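Local structure of aromatic amino acid aminotransferase I (Candida albicans WO-1, 6HNU) at the interface of chains A and B. The protein catalyses pyridoxal 5'-phosphate-dependent transamination, probably passing amino groups from aromatic L-amino acids to 2-oxoglutarate to give the oxo-acid and L-glutamate. Numbering follows the deposited sequence. Chains: chain A/B, Aromatic amino acid aminotransferase I.

Contact 1: the interface of chains A and B. Residues chain A 54-58; chain B 59-62.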
ATOM      1  N   PRO A  54      17.954  -1.097 -12.530  1.00 19.58           N
ATOM      2  CA  PRO A  54      19.156  -1.894 -12.212  1.00 19.60           C
ATOM      3  C   PRO A  54      18.928  -3.343 -11.744  1.00 19.64           C
ATOM      4  O   PRO A  54      19.534  -3.797 -10.792  1.00 18.88           O
ATOM      5  CB  PRO A  54      19.778  -1.074 -11.087  1.00 19.16           C
ATOM      6  CG  PRO A  54      18.595  -0.500 -10.359  1.00 18.16           C
ATOM      7  CD  PRO A  54      17.639  -0.118 -11.475  1.00 20.39           C
ATOM      8  N   PHE A  55      18.048  -4.056 -12.430  1.00 20.27           N
ATOM      9  CA  PHE A  55      17.678  -5.455 -12.111  1.00 20.26           C
ATOM     10  C   PHE A  55      17.536  -6.200 -13.436  1.00 22.74           C
ATOM     11  O   PHE A  55      16.575  -5.988 -14.173  1.00 21.17           O
ATOM     12  CB  PHE A  55      16.409  -5.511 -11.253  1.00 21.35           C
ATOM     13  CG  PHE A  55      16.412  -4.679  -9.994  1.00 20.09           C
ATOM     14  CD1 PHE A  55      16.951  -5.179  -8.816  1.00 21.49           C
ATOM     15  CD2 PHE A  55      15.789  -3.432  -9.961  1.00 20.22           C
ATOM     16  CE1 PHE A  55      16.958  -4.424  -7.657  1.00 19.48           C
ATOM     17  CE2 PHE A  55      15.804  -2.678  -8.798  1.00 19.28           C
ATOM     18  CZ  PHE A  55      16.348  -3.192  -7.644  1.00 18.95           C
ATOM     19  N   GLU A  56      18.554  -7.001 -13.757  1.00 23.16           N
ATOM     20  CA  GLU A  56      18.639  -7.769 -15.022  1.00 22.10           C
ATOM     21  C   GLU A  56      17.775  -9.013 -14.872  1.00 21.33           C
ATOM     22  O   GLU A  56      17.287  -9.528 -15.865  1.00 23.66           O
ATOM     23  CB  GLU A  56      20.117  -8.092 -15.278  1.00 23.44           C
ATOM     24  CG  GLU A  56      20.371  -8.970 -16.493  1.00 24.61           C
ATOM     25  CD  GLU A  56      19.648  -8.511 -17.736  1.00 22.72           C
ATOM     26  OE1 GLU A  56      19.413  -7.298 -17.840  1.00 24.56           O
ATOM     27  OE2 GLU A  56      19.300  -9.369 -18.570  1.00 27.21           O
ATOM     28  N   LYS A  57      17.648  -9.476 -13.637  1.00 22.42           N
ATOM     29  CA  LYS A  57      17.086 -10.785 -13.279  1.00 24.77           C
ATOM     30  C   LYS A  57      16.759 -10.793 -11.780  1.00 22.14           C
ATOM     31  O   LYS A  57      17.538 -10.215 -10.999  1.00 20.76           O
ATOM     32  CB  LYS A  57      18.144 -11.843 -13.585  1.00 27.67           C
ATOM     33  CG  LYS A  57      17.675 -13.271 -13.473  1.00 33.90           C
ATOM     34  CD  LYS A  57      18.686 -14.258 -14.024  1.00 33.45           C
ATOM     35  CE  LYS A  57      19.679 -14.747 -12.995  1.00 35.22           C
ATOM     36  NZ  LYS A  57      20.336 -15.991 -13.465  1.00 36.63           N
ATOM     37  N   VAL A  58      15.689 -11.504 -11.406  1.00 21.93           N
ATOM     38  CA  VAL A  58      15.419 -11.912 -10.007  1.00 22.80           C
ATOM     39  C   VAL A  58      15.120 -13.408 -10.038  1.00 24.25           C
ATOM     40  O   VAL A  58      14.599 -13.921 -11.069  1.00 24.09           O
ATOM     41  CB  VAL A  58      14.271 -11.070  -9.429  1.00 23.65           C
ATOM     42  CG1 VAL A  58      12.924 -11.367 -10.094  1.00 24.46           C
ATOM     43  CG2 VAL A  58      14.180 -11.217  -7.925  1.00 27.65           C
TER
ATOM     44  N   THR B  59      17.367 -13.935  -5.305  1.00 20.17           N
ATOM     45  CA  THR B  59      18.604 -13.321  -5.847  1.00 21.75           C
ATOM     46  C   THR B  59      18.197 -12.263  -6.858  1.00 22.37           C
ATOM     47  O   THR B  59      17.077 -12.340  -7.366  1.00 22.27           O
ATOM     48  CB  THR B  59      19.546 -14.370  -6.458  1.00 23.88           C
ATOM     49  OG1 THR B  59      19.014 -14.747  -7.725  1.00 26.08           O
ATOM     50  CG2 THR B  59      19.710 -15.587  -5.580  1.00 24.52           C
ATOM     51  N   ALA B  60      19.084 -11.305  -7.109  1.00 21.96           N
ATOM     52  CA  ALA B  60      18.984 -10.377  -8.244  1.00 22.57           C
ATOM     53  C   ALA B  60      20.372 -10.140  -8.846  1.00 23.64           C
ATOM     54  O   ALA B  60      21.364 -10.148  -8.106  1.00 21.67           O
ATOM     55  CB  ALA B  60      18.359  -9.081  -7.810  1.00 23.16           C
ATOM     56  N   ASP B  61      20.416  -9.913 -10.161  1.00 22.24           N
ATOM     57  CA  ASP B  61      21.636  -9.484 -10.867  1.00 21.96           C
ATOM     58  C   ASP B  61      21.519  -7.984 -11.073  1.00 19.37           C
ATOM     59  O   ASP B  61      20.459  -7.544 -11.573  1.00 20.29           O
ATOM     60  CB  ASP B  61      21.779 -10.243 -12.175  1.00 25.11           C
ATOM     61  CG  ASP B  61      22.135 -11.708 -12.010  1.00 25.63           C
ATOM     62  OD1 ASP B  61      22.355 -12.173 -10.840  1.00 23.69           O
ATOM     63  OD2 ASP B  61      22.202 -12.355 -13.070  1.00 24.91           O
ATOM     64  N   ILE B  62      22.527  -7.236 -10.617  1.00 18.97           N
ATOM     65  CA  ILE B  62      22.528  -5.754 -10.599  1.00 20.21           C
ATOM     66  C   ILE B  62      23.842  -5.247 -11.165  1.00 21.14           C
ATOM     67  O   ILE B  62      24.831  -5.980 -11.184  1.00 20.99           O
ATOM     68  CB  ILE B  62      22.269  -5.261  -9.164  1.00 20.04           C
ATOM     69  CG1 ILE B  62      23.481  -5.465  -8.257  1.00 21.60           C
ATOM     70  CG2 ILE B  62      21.016  -5.970  -8.635  1.00 20.47           C
ATOM     71  CD1 ILE B  62      23.239  -5.065  -6.799  1.00 22.01           C
TER
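A:Glu56 N donates to the backbone carbonyl oxygen of B:Asp61, with A:Glu56 N and B:Asp61 O 2.9 Å apart. The bond is fairly straight at 165° about the hydrogen. B:Asp61 returns the link: its N gives a hydrogen bond of 3.0 Å to A:Lys57 O. B:Asp61 is thus held by its own N-H and C=O, but to successive residues of chain A, as in a bulge at the edge of the antiparallel pairing, and a further bridge pairs A:Val58 with B:Ala60. Strand 57-62 of each subunit therefore joins its own copy in a small intersubunit beta-ribbon.

The side chains of A:Lys57 and B:Asp61 run alongside each other and point the same way. The lysine chain starts extended, with CG anti to the backbone N, and then bends at chi3 (90°), which lays its CE 3.5 Å from B:Asp61 OD2. The ammonium NZ stays 4.1 Å from that carboxylate oxygen, so the two groups probably attract electrostatically without forming a salt bridge. On the opposite face of the ribbon A:Phe55 and B:Ile62 also lie side by side, rim carbon A:Phe55 CD1 4.1 Å from the methyl B:Ile62 CG2. That same methyl sits 3.4 Å from the carbonyl oxygen A:Pro54 O.

Contact 2: the interface of chains A and B. Residues chain A 432, 436-437, 463; chain B 27-28, 30-31, 44.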
ATOM      1  N   ALA A 432      -4.657 -14.524  24.858  1.00 19.46           N
ATOM      2  CA  ALA A 432      -5.260 -13.191  24.727  1.00 19.34           C
ATOM      3  C   ALA A 432      -6.642 -13.199  25.365  1.00 19.36           C
ATOM      4  O   ALA A 432      -7.508 -13.988  24.971  1.00 20.00           O
ATOM      5  CB  ALA A 432      -5.353 -12.841  23.253  1.00 18.23           C
ATOM      6  N   TRP A 436     -10.911  -8.299  25.060  1.00 17.98           N
ATOM      7  CA  TRP A 436     -10.103  -7.301  24.303  1.00 19.32           C
ATOM      8  C   TRP A 436     -10.625  -7.218  22.877  1.00 19.51           C
ATOM      9  O   TRP A 436     -10.375  -6.187  22.236  1.00 21.15           O
ATOM     10  CB  TRP A 436      -8.626  -7.641  24.353  1.00 21.01           C
ATOM     11  CG  TRP A 436      -8.009  -7.561  25.711  1.00 22.69           C
ATOM     12  CD1 TRP A 436      -8.622  -7.326  26.907  1.00 25.07           C
ATOM     13  CD2 TRP A 436      -6.624  -7.777  26.009  1.00 25.92           C
ATOM     14  NE1 TRP A 436      -7.703  -7.361  27.929  1.00 27.11           N
ATOM     15  CE2 TRP A 436      -6.474  -7.644  27.406  1.00 25.71           C
ATOM     16  CE3 TRP A 436      -5.503  -8.068  25.229  1.00 29.54           C
ATOM     17  CZ2 TRP A 436      -5.234  -7.769  28.024  1.00 29.44           C
ATOM     18  CZ3 TRP A 436      -4.278  -8.204  25.845  1.00 32.72           C
ATOM     19  CH2 TRP A 436      -4.152  -8.056  27.225  1.00 29.30           C
ATOM     20  N   PHE A 437     -11.376  -8.229  22.402  1.00 17.28           N
ATOM     21  CA  PHE A 437     -11.834  -8.310  20.981  1.00 16.43           C
ATOM     22  C   PHE A 437     -13.277  -7.860  20.815  1.00 16.25           C
ATOM     23  O   PHE A 437     -13.801  -7.865  19.702  1.00 14.72           O
ATOM     24  CB  PHE A 437     -11.734  -9.737  20.442  1.00 15.81           C
ATOM     25  CG  PHE A 437     -10.331 -10.288  20.468  1.00 16.51           C
ATOM     26  CD1 PHE A 437      -9.458 -10.061  19.421  1.00 16.45           C
ATOM     27  CD2 PHE A 437      -9.875 -11.001  21.563  1.00 16.94           C
ATOM     28  CE1 PHE A 437      -8.167 -10.560  19.457  1.00 16.72           C
ATOM     29  CE2 PHE A 437      -8.579 -11.482  21.617  1.00 16.91           C
ATOM     30  CZ  PHE A 437      -7.726 -11.257  20.555  1.00 17.74           C
ATOM     31  N   ARG A 463      -8.326 -16.445  23.751  1.00 15.53           N
ATOM     32  CA  ARG A 463      -7.865 -16.844  22.400  1.00 15.43           C
ATOM     33  C   ARG A 463      -6.441 -17.358  22.506  1.00 15.74           C
ATOM     34  O   ARG A 463      -5.557 -16.672  23.066  1.00 16.75           O
ATOM     35  CB  ARG A 463      -7.921 -15.693  21.414  1.00 15.82           C
ATOM     36  CG  ARG A 463      -7.652 -16.139  19.988  1.00 14.79           C
ATOM     37  CD  ARG A 463      -7.285 -14.968  19.120  1.00 15.25           C
ATOM     38  NE  ARG A 463      -5.966 -14.436  19.355  1.00 14.34           N
ATOM     39  CZ  ARG A 463      -5.440 -13.393  18.710  1.00 15.53           C
ATOM     40  NH1 ARG A 463      -6.103 -12.774  17.756  1.00 16.40           N
ATOM     41  NH2 ARG A 463      -4.229 -12.975  18.982  1.00 16.02           N
TER
ATOM     42  N   PRO B  27      -5.087  -3.078  21.016  1.00 49.42           N
ATOM     43  CA  PRO B  27      -5.218  -3.527  22.405  1.00 52.92           C
ATOM     44  C   PRO B  27      -4.321  -4.732  22.745  1.00 54.08           C
ATOM     45  O   PRO B  27      -4.196  -5.019  23.914  1.00 58.06           O
ATOM     46  CB  PRO B  27      -6.705  -3.888  22.570  1.00 52.94           C
ATOM     47  CG  PRO B  27      -7.237  -4.037  21.151  1.00 52.31           C
ATOM     48  CD  PRO B  27      -6.357  -3.160  20.279  1.00 51.59           C
ATOM     49  N   LEU B  28      -3.704  -5.376  21.739  1.00 52.31           N
ATOM     50  CA  LEU B  28      -2.741  -6.503  21.898  1.00 54.57           C
ATOM     51  C   LEU B  28      -1.294  -5.981  21.957  1.00 61.27           C
ATOM     52  O   LEU B  28      -0.359  -6.814  21.912  1.00 64.76           O
ATOM     53  CB  LEU B  28      -2.903  -7.485  20.730  1.00 50.84           C
ATOM     54  CG  LEU B  28      -4.313  -8.010  20.442  1.00 51.25           C
ATOM     55  CD1 LEU B  28      -4.229  -9.324  19.697  1.00 52.17           C
ATOM     56  CD2 LEU B  28      -5.143  -8.191  21.700  1.00 51.35           C
ATOM     57  N   GLY B  30      -0.546  -4.530  24.691  1.00 63.02           N
ATOM     58  CA  GLY B  30      -0.519  -4.803  26.143  1.00 67.47           C
ATOM     59  C   GLY B  30      -0.065  -6.211  26.524  1.00 68.78           C
ATOM     60  O   GLY B  30      -0.044  -6.476  27.749  1.00 70.13           O
ATOM     61  N   ILE B  31       0.259  -7.093  25.561  1.00 58.65           N
ATOM     62  CA  ILE B  31       0.915  -8.410  25.838  1.00 51.62           C
ATOM     63  C   ILE B  31       2.228  -8.536  25.060  1.00 47.63           C
ATOM     64  O   ILE B  31       2.900  -9.554  25.240  1.00 40.63           O
ATOM     65  CB  ILE B  31      -0.007  -9.617  25.550  1.00 49.21           C
ATOM     66  CG1 ILE B  31      -0.530  -9.637  24.110  1.00 45.09           C
ATOM     67  CG2 ILE B  31      -1.121  -9.686  26.583  1.00 51.19           C
ATOM     68  CD1 ILE B  31      -1.310 -10.886  23.755  1.00 43.01           C
ATOM     69  N   GLY B  44      -0.690 -15.896  22.675  1.00 19.34           N
ATOM     70  CA  GLY B  44      -1.646 -14.763  22.595  1.00 21.72           C
ATOM     71  C   GLY B  44      -1.578 -14.034  21.258  1.00 19.98           C
ATOM     72  O   GLY B  44      -2.382 -13.097  21.052  1.00 20.73           O
TER
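The indole of A:Trp436 meets chain B by one face and the rim of its six-membered ring: B:Leu28 CD2 lies at the edge, in the ring plane, 3.5 Å from A:Trp436 CE3. Two corners further round, past CZ3, the B:Ile31 methyl CG2 touches A:Trp436 CH2 at 3.5 Å. Both aliphatic chains are set slantwise to the indole, and the carbonyl B:Pro27 O stands over one face near the rim, 3.6 Å from A:Trp436 CE3. B:Pro27, B:Leu28 and B:Ile31, on 3-10 helix 27-34, are poorly ordered, so this packing is less certain than the indole itself.

A:Phe437 meets B:Leu28 at about a right angle, and its CZ lies 3.5 Å above the plane of the A:Arg463 guanidinium, toward the rim of that group. A:Ala432 CB sits at the phenyl edge. A bend at chi3 (73°) turns the guanidinium toward chain B, where A:Arg463 NH2 donates to B:Gly44 O at 2.8 Å. The oxygen lies near the guanidinium plane, but the donor stands 44° out of the carbonyl plane, off the lone pairs.

In this family an arginine in this strand typically receives the substrate carboxylate; here the bond ties it to the partner's segment leading to Gly46 and Leu47, which belong to the phenylalanine pocket, and so probably helps shape a shared active site.

Contact 3: the interface of chains A and B. Residues chain A 306, 333-336; chain B 305-306, 333, 335-336.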
ATOM      1  N   LEU A 306       4.693 -10.867   1.241  1.00 15.52           N
ATOM      2  CA  LEU A 306       4.298 -10.656  -0.173  1.00 15.39           C
ATOM      3  C   LEU A 306       3.598  -9.291  -0.313  1.00 16.25           C
ATOM      4  O   LEU A 306       3.819  -8.581  -1.311  1.00 15.66           O
ATOM      5  CB  LEU A 306       3.379 -11.806  -0.624  0.70 17.08           C
ATOM      6  CG  LEU A 306       4.108 -12.969  -1.299  0.70 18.16           C
ATOM      7  CD1 LEU A 306       5.099 -13.575  -0.340  0.70 18.57           C
ATOM      8  CD2 LEU A 306       3.153 -14.038  -1.812  0.70 19.17           C
ATOM      9  N   SER A 333       4.019  -4.188  -5.113  1.00 16.70           N
ATOM     10  CA  SER A 333       5.415  -4.414  -5.526  1.00 16.43           C
ATOM     11  C   SER A 333       5.412  -5.321  -6.749  1.00 16.31           C
ATOM     12  O   SER A 333       4.763  -6.392  -6.711  1.00 16.87           O
ATOM     13  CB  SER A 333       6.187  -5.034  -4.417  1.00 16.20           C
ATOM     14  OG  SER A 333       7.387  -5.656  -4.888  1.00 16.67           O
ATOM     15  N   GLY A 334       6.129  -4.896  -7.780  1.00 18.84           N
ATOM     16  CA  GLY A 334       6.317  -5.680  -9.004  1.00 17.98           C
ATOM     17  C   GLY A 334       7.168  -6.900  -8.724  1.00 17.78           C
ATOM     18  O   GLY A 334       6.985  -7.918  -9.456  1.00 20.15           O
ATOM     19  N   PHE A 335       8.050  -6.846  -7.717  1.00 17.33           N
ATOM     20  CA  PHE A 335       8.806  -8.042  -7.253  1.00 17.49           C
ATOM     21  C   PHE A 335       7.808  -9.061  -6.694  1.00 17.11           C
ATOM     22  O   PHE A 335       7.833 -10.236  -7.083  1.00 18.44           O
ATOM     23  CB  PHE A 335       9.883  -7.707  -6.214  1.00 18.01           C
ATOM     24  CG  PHE A 335      11.067  -6.998  -6.805  1.00 18.82           C
ATOM     25  CD1 PHE A 335      11.865  -7.625  -7.752  1.00 19.02           C
ATOM     26  CD2 PHE A 335      11.378  -5.709  -6.433  1.00 20.34           C
ATOM     27  CE1 PHE A 335      12.956  -6.964  -8.308  1.00 19.57           C
ATOM     28  CE2 PHE A 335      12.476  -5.054  -6.982  1.00 21.34           C
ATOM     29  CZ  PHE A 335      13.262  -5.691  -7.921  1.00 18.92           C
ATOM     30  N   SER A 336       6.923  -8.618  -5.807  1.00 16.13           N
ATOM     31  CA  SER A 336       5.912  -9.510  -5.191  1.00 16.02           C
ATOM     32  C   SER A 336       5.054 -10.127  -6.297  1.00 15.32           C
ATOM     33  O   SER A 336       4.818 -11.344  -6.271  1.00 15.88           O
ATOM     34  CB  SER A 336       5.056  -8.792  -4.194  1.00 16.05           C
ATOM     35  OG  SER A 336       5.704  -8.690  -2.940  1.00 15.64           O
TER
ATOM     36  N   GLY B 305       8.352  -0.073  -9.763  1.00 18.92           N
ATOM     37  CA  GLY B 305       7.765  -1.332  -9.260  1.00 20.61           C
ATOM     38  C   GLY B 305       8.288  -1.720  -7.884  1.00 19.85           C
ATOM     39  O   GLY B 305       7.765  -2.679  -7.324  1.00 20.02           O
ATOM     40  N   LEU B 306       9.332  -1.072  -7.364  1.00 18.45           N
ATOM     41  CA  LEU B 306       9.764  -1.302  -5.961  0.50 17.47           C
ATOM     42  C   LEU B 306       8.580  -1.021  -5.031  1.00 16.61           C
ATOM     43  O   LEU B 306       8.448  -1.736  -4.011  1.00 18.11           O
ATOM     44  CB  LEU B 306      10.959  -0.411  -5.601  0.50 17.25           C
ATOM     45  CG  LEU B 306      12.337  -1.041  -5.816  0.50 18.11           C
ATOM     46  CD1 LEU B 306      13.404   0.030  -5.975  0.50 16.91           C
ATOM     47  CD2 LEU B 306      12.710  -1.995  -4.685  0.50 16.73           C
ATOM     48  N   SER B 333       6.257  -4.420   0.547  1.00 15.41           N
ATOM     49  CA  SER B 333       6.712  -5.766   0.166  1.00 14.21           C
ATOM     50  C   SER B 333       8.061  -6.075   0.834  1.00 15.42           C
ATOM     51  O   SER B 333       9.052  -5.273   0.675  1.00 16.33           O
ATOM     52  CB  SER B 333       6.874  -5.901  -1.316  1.00 14.66           C
ATOM     53  OG  SER B 333       7.572  -7.105  -1.637  1.00 15.36           O
ATOM     54  N   PHE B 335       9.906  -8.459  -0.157  1.00 18.53           N
ATOM     55  CA  PHE B 335      10.807  -8.686  -1.309  1.00 16.88           C
ATOM     56  C   PHE B 335      11.390  -7.343  -1.724  1.00 16.19           C
ATOM     57  O   PHE B 335      12.596  -7.270  -1.917  1.00 16.19           O
ATOM     58  CB  PHE B 335      10.115  -9.394  -2.473  1.00 18.72           C
ATOM     59  CG  PHE B 335       9.747 -10.834  -2.206  1.00 19.46           C
ATOM     60  CD1 PHE B 335      10.735 -11.790  -2.029  1.00 21.19           C
ATOM     61  CD2 PHE B 335       8.425 -11.242  -2.203  1.00 20.38           C
ATOM     62  CE1 PHE B 335      10.389 -13.117  -1.786  1.00 22.73           C
ATOM     63  CE2 PHE B 335       8.077 -12.561  -1.953  1.00 21.72           C
ATOM     64  CZ  PHE B 335       9.072 -13.501  -1.769  1.00 23.15           C
ATOM     65  N   SER B 336      10.579  -6.284  -1.914  1.00 16.33           N
ATOM     66  CA  SER B 336      11.129  -4.956  -2.313  1.00 14.51           C
ATOM     67  C   SER B 336      12.148  -4.488  -1.253  1.00 16.38           C
ATOM     68  O   SER B 336      13.250  -4.000  -1.597  1.00 16.14           O
ATOM     69  CB  SER B 336      10.015  -3.929  -2.486  1.00 14.11           C
ATOM     70  OG  SER B 336       9.248  -4.237  -3.628  1.00 15.74           O
TER
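This is a symmetric polar contact at the two-fold axis, joining the two subunits of a class-I, fold-type I aminotransferase through the starts of their long helices 334-377. Dimers are usual in this family, and the contact probably helps hold this one together.

Two pairs of serine hydroxyls bridge the axis. A:Ser333 OG donates to B:Ser336 OG at 2.7 Å; in the twin, A:Ser336 OG and B:Ser333 OG are 2.8 Å apart with the direction undecided. Each Ser333 also caps its own helix: its OG, anti to the backbone N (chi1 161° in chain A), accepts the N-H of Ser336, 3.1 Å between A:Ser336 N and A:Ser333 OG. B:Ser336 OG in turn donates within its own chain to the carbonyl B:Leu306 O at 2.7 Å, probably leaving its oxygen to accept from A:Ser333. The two Ser333 CB atoms face each other across the axis at 3.3 Å, tighter than ordinary packing.

Each Phe335 ring turns an edge to the opposite Ser336, whose OG lies in the ring plane, and runs alongside the opposite Leu306. Different leucine branches do the touching: A:Leu306 CD1, with chi2 at 61°, reaches B:Phe335 CE2 at 3.5 Å, whereas B:Leu306 uses CD2 with chi2 at 157°. Next to them A:Gly334 N, at the helix start, donates in plane to a lone pair of B:Gly305 O, 2.8 Å away.

Contacts 1 and 3 lie close together near the two-fold axis, their C-alpha centres about 13 Å apart, and both pair an element with its own copy: strand 57-62 in contact 1, the start of helix 334-377 in contact 3. Contact 2 is about 31 Å from contact 3 and 42 Å from contact 1, and its twin belongs to the other half of the dimer. It joins unlike elements, 3-10 helices 434-437 and 27-34 among them. No residue is shared among the three. The likely division is that contacts 1 and 3 secure the axis while contact 2 extends the N-terminal segment over the partner.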